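Local coordinates for glutamate--tRNA ligase (Methanothermobacter thermautotrophicus, PDB 3AII), which probably attaches glutamate to tRNA in two steps, first activating it with ATP and then transferring it to the acceptor end of the tRNA, at residues A[137-143]-A[257-263]; A[407-413]-A[445-451]; A[452-456]-A[467-471]. One frame throughout, in Å; residues are numbered along the deposited sequence.

Interaction 1 (A[137-143]-A[257-263]); sequences DTDPRRV and VEAEHPR
His261 gives its NE2 hydrogen to the backbone of Asp137. The His261 NE2 to Asp137 O distance is 2.7 Å and the N-H...O angle is 170°. The oxygen lies in the imidazole plane and is met nearly along its C=O axis. CG of His261 is anti to the backbone N (chi1 -166°), which carries the ring across to the other loop. The Asp137 carboxylate stands almost upright against that ring, with planes 85° apart and OD2 3.6 Å from His261 CE1. Pro140 packs beside the same ring, its CB 3.8 Å from His261 CD2. The CG of Pro140 meets Val257 CG1 at 3.8 Å. Further along, Val143 CG1 lies 3.8 Å from Pro262 CG. Arg141 runs out extended from CG to NE. Ala259 CB sits over one face of its guanidinium, 3.4 Å above the plane and toward the rim.

Both segments belong to the class I catalytic domain, whose nucleotide-binding core is a Rossmann fold. The 137-143 loop joins strand 130-135 to helix 147-158. The 257-263 loop leaves strand 252-256 of a four-stranded antiparallel sheet. Strand 188-191 of that sheet ends at the zinc ligand Cys191.

A second bond steadies the imidazole: Arg263 N donates to His261 ND1 at 3.0 Å, close to the ring plane. Both ring nitrogens are thus gripped, which fixes the ring rotation and places the donated hydrogen on NE2. Outside the pair, Asp137 OD2 is held by Ser169 OG and Tyr148 OH. Salt bridges run from Arg141 to Glu230 and from Arg263 to Asp170. Tyr271 packs against Pro140, Val257 and His261.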
loop_
_atom_site.group_PDB
_atom_site.type_symbol
_atom_site.label_atom_id
_atom_site.label_comp_id
_atom_site.label_asym_id
_atom_site.label_seq_id
_atom_site.Cartn_x
_atom_site.Cartn_y
_atom_site.Cartn_z
ATOM N N ASP A 137 18.269 0.164 -3.289
ATOM C CA ASP A 137 18.586 1.468 -2.709
ATOM C C ASP A 137 19.846 2.094 -3.319
ATOM O O ASP A 137 20.700 2.599 -2.594
ATOM C CB ASP A 137 18.742 1.343 -1.195
ATOM C CG ASP A 137 19.913 0.468 -0.793
ATOM O OD1 ASP A 137 20.345 -0.388 -1.590
ATOM O OD2 ASP A 137 20.420 0.649 0.329
ATOM N N THR A 138 19.947 2.066 -4.646
ATOM C CA THR A 138 21.119 2.619 -5.345
ATOM C C THR A 138 20.967 4.067 -5.828
ATOM O O THR A 138 21.769 4.535 -6.651
ATOM C CB THR A 138 21.471 1.778 -6.580
ATOM O OG1 THR A 138 20.311 1.680 -7.410
ATOM C CG2 THR A 138 21.903 0.382 -6.159
ATOM N N ASP A 139 19.954 4.773 -5.341
ATOM C CA ASP A 139 19.829 6.206 -5.622
ATOM C C ASP A 139 19.910 6.915 -4.288
ATOM O O ASP A 139 18.925 6.944 -3.538
ATOM C CB ASP A 139 18.509 6.531 -6.315
ATOM C CG ASP A 139 18.369 8.013 -6.657
ATOM O OD1 ASP A 139 17.400 8.357 -7.360
ATOM O OD2 ASP A 139 19.222 8.832 -6.233
ATOM N N PRO A 140 21.090 7.459 -3.973
ATOM C CA PRO A 140 21.332 7.934 -2.606
ATOM C C PRO A 140 20.392 9.060 -2.190
ATOM O O PRO A 140 20.122 9.193 -1.000
ATOM C CB PRO A 140 22.782 8.429 -2.649
ATOM C CG PRO A 140 23.079 8.660 -4.102
ATOM C CD PRO A 140 22.247 7.685 -4.865
ATOM N N ARG A 141 19.897 9.844 -3.144
ATOM C CA ARG A 141 19.035 10.978 -2.798
ATOM C C ARG A 141 17.576 10.608 -2.583
ATOM O O ARG A 141 16.783 11.448 -2.152
ATOM C CB ARG A 141 19.130 12.073 -3.862
ATOM C CG ARG A 141 20.504 12.725 -3.942
ATOM C CD ARG A 141 20.487 14.009 -4.760
ATOM N NE ARG A 141 21.808 14.636 -4.789
ATOM C CZ ARG A 141 22.667 14.534 -5.798
ATOM N NH1 ARG A 141 22.339 13.854 -6.891
ATOM N NH2 ARG A 141 23.840 15.141 -5.724
ATOM N N ARG A 142 17.218 9.362 -2.885
ATOM C CA ARG A 142 15.827 8.923 -2.799
ATOM C C ARG A 142 15.610 7.863 -1.728
ATOM O O ARG A 142 14.611 7.145 -1.751
ATOM C CB ARG A 142 15.342 8.385 -4.145
ATOM C CG ARG A 142 15.620 9.313 -5.318
ATOM C CD ARG A 142 14.717 10.539 -5.307
ATOM N NE ARG A 142 15.264 11.628 -6.115
ATOM C CZ ARG A 142 15.336 11.618 -7.443
ATOM N NH1 ARG A 142 14.902 10.569 -8.130
ATOM N NH2 ARG A 142 15.851 12.657 -8.086
ATOM N N VAL A 143 16.547 7.755 -0.798
ATOM C CA VAL A 143 16.412 6.775 0.269
ATOM C C VAL A 143 15.800 7.370 1.531
ATOM O O VAL A 143 16.272 8.384 2.052
ATOM C CB VAL A 143 17.762 6.167 0.636
ATOM C CG1 VAL A 143 17.615 5.278 1.863
ATOM C CG2 VAL A 143 18.340 5.394 -0.557
ATOM N N VAL A 257 27.502 10.210 -8.767
ATOM C CA VAL A 257 26.588 11.002 -7.943
ATOM C C VAL A 257 27.327 11.418 -6.690
ATOM O O VAL A 257 27.841 10.567 -5.958
ATOM C CB VAL A 257 25.351 10.187 -7.519
ATOM C CG1 VAL A 257 24.373 11.051 -6.692
ATOM C CG2 VAL A 257 24.664 9.581 -8.738
ATOM N N GLU A 258 27.394 12.720 -6.437
ATOM C CA GLU A 258 28.084 13.187 -5.244
ATOM C C GLU A 258 27.064 13.532 -4.181
ATOM O O GLU A 258 26.598 14.664 -4.092
ATOM C CB GLU A 258 28.965 14.392 -5.566
ATOM C CG GLU A 258 30.016 14.115 -6.630
ATOM C CD GLU A 258 30.901 15.325 -6.882
ATOM O OE1 GLU A 258 31.686 15.681 -5.976
ATOM O OE2 GLU A 258 30.812 15.922 -7.980
ATOM N N ALA A 259 26.693 12.536 -3.392
ATOM C CA ALA A 259 25.668 12.723 -2.376
ATOM C C ALA A 259 25.859 11.705 -1.266
ATOM O O ALA A 259 26.306 10.592 -1.511
ATOM C CB ALA A 259 24.271 12.582 -2.990
ATOM N N GLU A 260 25.518 12.092 -0.044
ATOM C CA GLU A 260 25.571 11.175 1.078
ATOM C C GLU A 260 24.441 10.159 0.981
ATOM O O GLU A 260 23.271 10.522 0.863
ATOM C CB GLU A 260 25.458 11.948 2.389
ATOM C CG GLU A 260 25.264 11.072 3.614
ATOM C CD GLU A 260 25.004 11.883 4.867
ATOM O OE1 GLU A 260 25.464 13.042 4.930
ATOM O OE2 GLU A 260 24.337 11.361 5.786
ATOM N N HIS A 261 24.800 8.882 1.023
ATOM C CA HIS A 261 23.823 7.807 1.100
ATOM C C HIS A 261 23.552 7.552 2.577
ATOM O O HIS A 261 24.484 7.551 3.376
ATOM C CB HIS A 261 24.402 6.547 0.454
ATOM C CG HIS A 261 23.390 5.473 0.183
ATOM N ND1 HIS A 261 22.873 4.669 1.174
ATOM C CD2 HIS A 261 22.826 5.054 -0.976
ATOM C CE1 HIS A 261 22.016 3.815 0.643
ATOM N NE2 HIS A 261 21.976 4.020 -0.662
ATOM N N PRO A 262 22.289 7.319 2.941
ATOM C CA PRO A 262 21.973 7.161 4.365
ATOM C C PRO A 262 22.564 5.905 5.001
ATOM O O PRO A 262 22.795 5.898 6.210
ATOM C CB PRO A 262 20.440 7.126 4.383
ATOM C CG PRO A 262 20.043 7.870 3.162
ATOM C CD PRO A 262 21.073 7.499 2.134
ATOM N N ARG A 263 22.805 4.865 4.210
ATOM C CA ARG A 263 23.502 3.675 4.709
ATOM C C ARG A 263 25.016 3.754 4.610
ATOM O O ARG A 263 25.728 3.528 5.587
ATOM C CB ARG A 263 23.036 2.411 3.975
ATOM C CG ARG A 263 21.824 1.755 4.577
ATOM C CD ARG A 263 21.485 0.436 3.891
ATOM N NE ARG A 263 21.964 -0.735 4.625
ATOM C CZ ARG A 263 22.991 -1.500 4.261
ATOM N NH1 ARG A 263 23.682 -1.242 3.154
ATOM N NH2 ARG A 263 23.318 -2.547 5.012
#

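Interaction 2 (A[407-413]-A[445-451]); sequences AADPVKL and EVYLPGD
Strands 410-413 and 445-449 pair antiparallel through Val411 with Leu448 and Leu413 with Val446. They form part of one of the two beta-barrels of the anticodon-binding region, as in glutaminyl-tRNA synthetase and the archaeal and eukaryotic type of glutamyl-tRNA synthetase.

Backbone hydrogen bonds carry the pairing. Val411 N donates to Leu448 O at 2.8 Å, and Leu413 N donates to Val446 O at 2.8 Å with an N-H...O angle of 172°. Each of these two pairs is completed by the return bond. Beyond the strand end, Gly450 N turns to Ala408 O at 3.3 Å and makes a weak bond to Asp409 O as well. CA-H...O contacts lie between these bonds, such as Lys412 CA to Val446 O.

Charged groups lie at the ends. Lys412 NZ makes a salt bridge with Glu445 OE1 at 3.4 Å. At the far end Asp409 OD2 is 3.3 Å from Asp451 OD1, with the two carboxylates turned 73° apart. This closeness of like charges may favour a proton on one of them.

Packing differs on the two faces. On one, the extended Lys412 chain crosses the Tyr447 side chain at a slant, with CG over one face of the ring and CB within 3.6 Å of Tyr447 CE2. Pro410 CB lies 3.8 Å from Tyr447 CD2. The Tyr447 side chain also touches Val515 of strand 511-516. On the other face, which Val411 shares, Val446, Leu448 and Leu413 all meet Leu473 of strand 472-477. Here the two leucine side chains cross at about a right angle, with Leu413 CD1 3.8 Å from Leu448 CD1.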
loop_
_atom_site.group_PDB
_atom_site.type_symbol
_atom_site.label_atom_id
_atom_site.label_comp_id
_atom_site.label_asym_id
_atom_site.label_seq_id
_atom_site.Cartn_x
_atom_site.Cartn_y
_atom_site.Cartn_z
ATOM N N ALA A 407 -23.864 7.689 17.433
ATOM C CA ALA A 407 -24.654 8.776 16.864
ATOM C C ALA A 407 -23.736 9.961 16.572
ATOM O O ALA A 407 -23.323 10.670 17.494
ATOM C CB ALA A 407 -25.762 9.183 17.833
ATOM N N ALA A 408 -23.416 10.149 15.292
ATOM C CA ALA A 408 -22.611 11.283 14.835
ATOM C C ALA A 408 -23.411 12.581 14.972
ATOM O O ALA A 408 -24.610 12.585 14.722
ATOM C CB ALA A 408 -22.230 11.081 13.398
ATOM N N ASP A 409 -22.734 13.672 15.334
ATOM C CA ASP A 409 -23.376 14.991 15.465
ATOM C C ASP A 409 -24.727 14.871 16.161
ATOM O O ASP A 409 -25.768 15.256 15.619
ATOM C CB ASP A 409 -23.523 15.657 14.099
ATOM C CG ASP A 409 -22.180 16.028 13.486
ATOM O OD1 ASP A 409 -21.218 16.293 14.244
ATOM O OD2 ASP A 409 -22.084 16.048 12.247
ATOM N N PRO A 410 -24.709 14.333 17.379
ATOM C CA PRO A 410 -25.953 13.926 18.021
ATOM C C PRO A 410 -26.794 15.110 18.480
ATOM O O PRO A 410 -26.274 16.178 18.804
ATOM C CB PRO A 410 -25.467 13.121 19.223
ATOM C CG PRO A 410 -24.122 13.714 19.539
ATOM C CD PRO A 410 -23.530 14.031 18.207
ATOM N N VAL A 411 -28.102 14.906 18.456
ATOM C CA VAL A 411 -29.011 15.847 19.088
ATOM C C VAL A 411 -29.656 15.159 20.289
ATOM O O VAL A 411 -30.094 14.013 20.214
ATOM C CB VAL A 411 -30.057 16.397 18.109
ATOM C CG1 VAL A 411 -30.792 15.271 17.417
ATOM C CG2 VAL A 411 -31.035 17.324 18.840
ATOM N N LYS A 412 -29.663 15.852 21.424
ATOM C CA LYS A 412 -30.193 15.262 22.643
ATOM C C LYS A 412 -31.669 15.606 22.731
ATOM O O LYS A 412 -32.033 16.780 22.726
ATOM C CB LYS A 412 -29.452 15.772 23.876
ATOM C CG LYS A 412 -29.839 15.071 25.154
ATOM C CD LYS A 412 -29.029 15.582 26.342
ATOM C CE LYS A 412 -29.323 14.775 27.593
ATOM N NZ LYS A 412 -28.682 15.363 28.805
ATOM N N LEU A 413 -32.510 14.578 22.798
ATOM C CA LEU A 413 -33.952 14.763 22.747
ATOM C C LEU A 413 -34.666 13.947 23.817
ATOM O O LEU A 413 -34.360 12.771 24.035
ATOM C CB LEU A 413 -34.489 14.365 21.374
ATOM C CG LEU A 413 -34.010 15.198 20.185
ATOM C CD1 LEU A 413 -34.287 14.506 18.848
ATOM C CD2 LEU A 413 -34.698 16.558 20.246
ATOM N N GLU A 445 -34.332 10.531 27.982
ATOM C CA GLU A 445 -33.631 11.266 26.931
ATOM C C GLU A 445 -32.761 10.339 26.092
ATOM O O GLU A 445 -32.218 9.354 26.596
ATOM C CB GLU A 445 -32.748 12.363 27.532
ATOM C CG GLU A 445 -33.526 13.568 28.063
ATOM C CD GLU A 445 -32.614 14.593 28.701
ATOM O OE1 GLU A 445 -31.744 14.193 29.504
ATOM O OE2 GLU A 445 -32.767 15.796 28.401
ATOM N N VAL A 446 -32.631 10.666 24.814
ATOM C CA VAL A 446 -31.739 9.921 23.924
ATOM C C VAL A 446 -30.925 10.873 23.077
ATOM O O VAL A 446 -31.288 12.042 22.899
ATOM C CB VAL A 446 -32.510 8.988 22.964
ATOM C CG1 VAL A 446 -33.324 7.980 23.727
ATOM C CG2 VAL A 446 -33.420 9.802 22.000
ATOM N N TYR A 447 -29.814 10.370 22.550
ATOM C CA TYR A 447 -29.103 11.071 21.495
ATOM C C TYR A 447 -29.450 10.440 20.156
ATOM O O TYR A 447 -29.373 9.215 20.002
ATOM C CB TYR A 447 -27.593 10.977 21.720
ATOM C CG TYR A 447 -27.080 11.782 22.895
ATOM C CD1 TYR A 447 -26.760 11.161 24.094
ATOM C CD2 TYR A 447 -26.870 13.156 22.784
ATOM C CE1 TYR A 447 -26.270 11.886 25.169
ATOM C CE2 TYR A 447 -26.381 13.893 23.855
ATOM C CZ TYR A 447 -26.075 13.248 25.039
ATOM O OH TYR A 447 -25.577 13.964 26.107
ATOM N N LEU A 448 -29.856 11.261 19.189
ATOM C CA LEU A 448 -30.059 10.784 17.823
ATOM C C LEU A 448 -29.035 11.410 16.894
ATOM O O LEU A 448 -28.630 12.556 17.096
ATOM C CB LEU A 448 -31.448 11.154 17.297
ATOM C CG LEU A 448 -32.669 10.643 18.042
ATOM C CD1 LEU A 448 -33.948 11.029 17.280
ATOM C CD2 LEU A 448 -32.589 9.151 18.199
ATOM N N PRO A 449 -28.619 10.669 15.863
ATOM C CA PRO A 449 -27.695 11.252 14.883
ATOM C C PRO A 449 -28.354 12.433 14.200
ATOM O O PRO A 449 -29.459 12.298 13.680
ATOM C CB PRO A 449 -27.459 10.112 13.884
ATOM C CG PRO A 449 -28.605 9.161 14.087
ATOM C CD PRO A 449 -29.018 9.291 15.524
ATOM N N GLY A 450 -27.697 13.584 14.220
ATOM C CA GLY A 450 -28.342 14.811 13.779
ATOM C C GLY A 450 -28.376 15.056 12.282
ATOM O O GLY A 450 -29.171 15.865 11.808
ATOM N N ASP A 451 -27.522 14.364 11.535
ATOM C CA ASP A 451 -27.375 14.626 10.102
ATOM C C ASP A 451 -28.558 14.143 9.263
ATOM O O ASP A 451 -28.896 12.959 9.262
ATOM C CB ASP A 451 -26.069 14.026 9.573
ATOM C CG ASP A 451 -24.840 14.704 10.156
ATOM O OD1 ASP A 451 -24.960 15.867 10.603
ATOM O OD2 ASP A 451 -23.757 14.076 10.166
#

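Interaction 3 (A[452-456]-A[467-471]); sequences DLGEG and IYSGG
Glu455 OE2 accepts a hydrogen bond from the backbone of Gly470. The distance from Gly470 N to Glu455 OE2 is 2.7 Å, and the N-H...O angle is 177°. The oxygen is met nearly end-on, in line with its C-O bond. The same carboxylate oxygen also passes 3.4 Å from Ser469 CA. The Glu455 chain is extended beyond CG, which lets it span the distance to the turn after the strand.

Two backbone bonds join Gly456 and Tyr468 as an antiparallel hydrogen-bonded pair. Gly456 N donates to Tyr468 O at 2.8 Å and Tyr468 N returns a bond to Gly456 O at 2.9 Å. Gly456 has a positive phi of 134°, a backbone shape suited to glycine. This pair opens the hairpin of strands 456-460 and 464-469.

Packing centres on the Tyr468 ring. A chi1 of -174° turns this ring toward the chain that leads into strand 456-460. Gly454 O sits at the ring edge, in plane, 3.5 Å from Tyr468 CD2. Leu453 crosses the tyrosine at about a right angle, with CG 3.8 Å from Tyr468 CE2.

Strand 456-460 supplies Leu458, which touches both Leu453 and Tyr468. Strand 410-416 flanks them too, through Val411 on Leu453 and Leu413 on Tyr468.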
loop_
_atom_site.group_PDB
_atom_site.type_symbol
_atom_site.label_atom_id
_atom_site.label_comp_id
_atom_site.label_asym_id
_atom_site.label_seq_id
_atom_site.Cartn_x
_atom_site.Cartn_y
_atom_site.Cartn_z
ATOM N N ASP A 452 -29.170 15.073 8.537
ATOM C CA ASP A 452 -30.314 14.762 7.690
ATOM C C ASP A 452 -31.460 14.220 8.528
ATOM O O ASP A 452 -32.222 13.369 8.077
ATOM C CB ASP A 452 -29.931 13.749 6.609
ATOM C CG ASP A 452 -28.908 14.298 5.634
ATOM O OD1 ASP A 452 -28.690 15.528 5.632
ATOM O OD2 ASP A 452 -28.324 13.500 4.869
ATOM N N LEU A 453 -31.561 14.707 9.759
ATOM C CA LEU A 453 -32.649 14.323 10.646
ATOM C C LEU A 453 -33.818 15.279 10.429
ATOM O O LEU A 453 -33.832 16.392 10.960
ATOM C CB LEU A 453 -32.197 14.378 12.104
ATOM C CG LEU A 453 -33.256 14.009 13.142
ATOM C CD1 LEU A 453 -33.709 12.572 12.953
ATOM C CD2 LEU A 453 -32.734 14.225 14.550
ATOM N N GLY A 454 -34.795 14.848 9.642
ATOM C CA GLY A 454 -35.946 15.686 9.368
ATOM C C GLY A 454 -37.150 15.272 10.190
ATOM O O GLY A 454 -37.089 14.320 10.959
ATOM N N GLU A 455 -38.254 15.986 10.015
ATOM C CA GLU A 455 -39.463 15.703 10.778
ATOM C C GLU A 455 -40.153 14.441 10.267
ATOM O O GLU A 455 -40.004 14.066 9.099
ATOM C CB GLU A 455 -40.413 16.897 10.712
ATOM C CG GLU A 455 -39.841 18.167 11.332
ATOM C CD GLU A 455 -40.798 19.339 11.241
ATOM O OE1 GLU A 455 -41.184 19.705 10.111
ATOM O OE2 GLU A 455 -41.164 19.896 12.299
ATOM N N GLY A 456 -40.887 13.776 11.152
ATOM C CA GLY A 456 -41.657 12.612 10.763
ATOM C C GLY A 456 -41.499 11.459 11.724
ATOM O O GLY A 456 -40.850 11.595 12.764
ATOM N N ILE A 467 -42.530 10.383 16.948
ATOM C CA ILE A 467 -42.682 11.361 15.884
ATOM C C ILE A 467 -41.869 12.599 16.239
ATOM O O ILE A 467 -41.994 13.151 17.337
ATOM C CB ILE A 467 -44.168 11.708 15.637
ATOM C CG1 ILE A 467 -44.913 10.441 15.213
ATOM C CG2 ILE A 467 -44.297 12.786 14.557
ATOM C CD1 ILE A 467 -46.384 10.567 15.221
ATOM N N TYR A 468 -41.007 13.008 15.315
ATOM C CA TYR A 468 -40.165 14.176 15.502
ATOM C C TYR A 468 -40.787 15.330 14.722
ATOM O O TYR A 468 -40.876 15.280 13.497
ATOM C CB TYR A 468 -38.742 13.876 14.996
ATOM C CG TYR A 468 -37.722 14.962 15.270
ATOM C CD1 TYR A 468 -37.610 15.539 16.525
ATOM C CD2 TYR A 468 -36.863 15.409 14.263
ATOM C CE1 TYR A 468 -36.675 16.530 16.780
ATOM C CE2 TYR A 468 -35.933 16.402 14.509
ATOM C CZ TYR A 468 -35.840 16.953 15.767
ATOM O OH TYR A 468 -34.913 17.939 16.033
ATOM N N SER A 469 -41.235 16.361 15.425
ATOM C CA SER A 469 -41.738 17.539 14.727
ATOM C C SER A 469 -41.693 18.759 15.623
ATOM O O SER A 469 -41.821 18.645 16.840
ATOM C CB SER A 469 -43.147 17.309 14.169
ATOM O OG SER A 469 -44.100 17.176 15.201
ATOM N N GLY A 470 -41.462 19.916 15.010
ATOM C CA GLY A 470 -41.324 21.152 15.752
ATOM C C GLY A 470 -40.165 21.101 16.723
ATOM O O GLY A 470 -40.146 21.832 17.711
ATOM N N GLY A 471 -39.195 20.230 16.445
ATOM C CA GLY A 471 -38.019 20.106 17.283
ATOM C C GLY A 471 -38.281 19.299 18.539
ATOM O O GLY A 471 -37.470 19.281 19.463
#

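Interactions 2 and 3 are neighbours in the anticodon-binding region, with centres about 12 Å apart. They reach the same sheet and touch directly: Leu413 CD1 of interaction 2 lies 3.8 Å from Tyr468 CE1 of interaction 3. The chain also runs straight on from Asp451 to Asp452 between them. Interaction 1 belongs to the catalytic domain, on the opposite side of the chain's centre. Its centre is about 55 Å from that of interaction 2 and about 63 Å from that of interaction 3. The nearest atoms are about 40 and 44 Å away. Of the three, interaction 1 lies beside the predicted HIGH motif, where Asp137 touches Pro105.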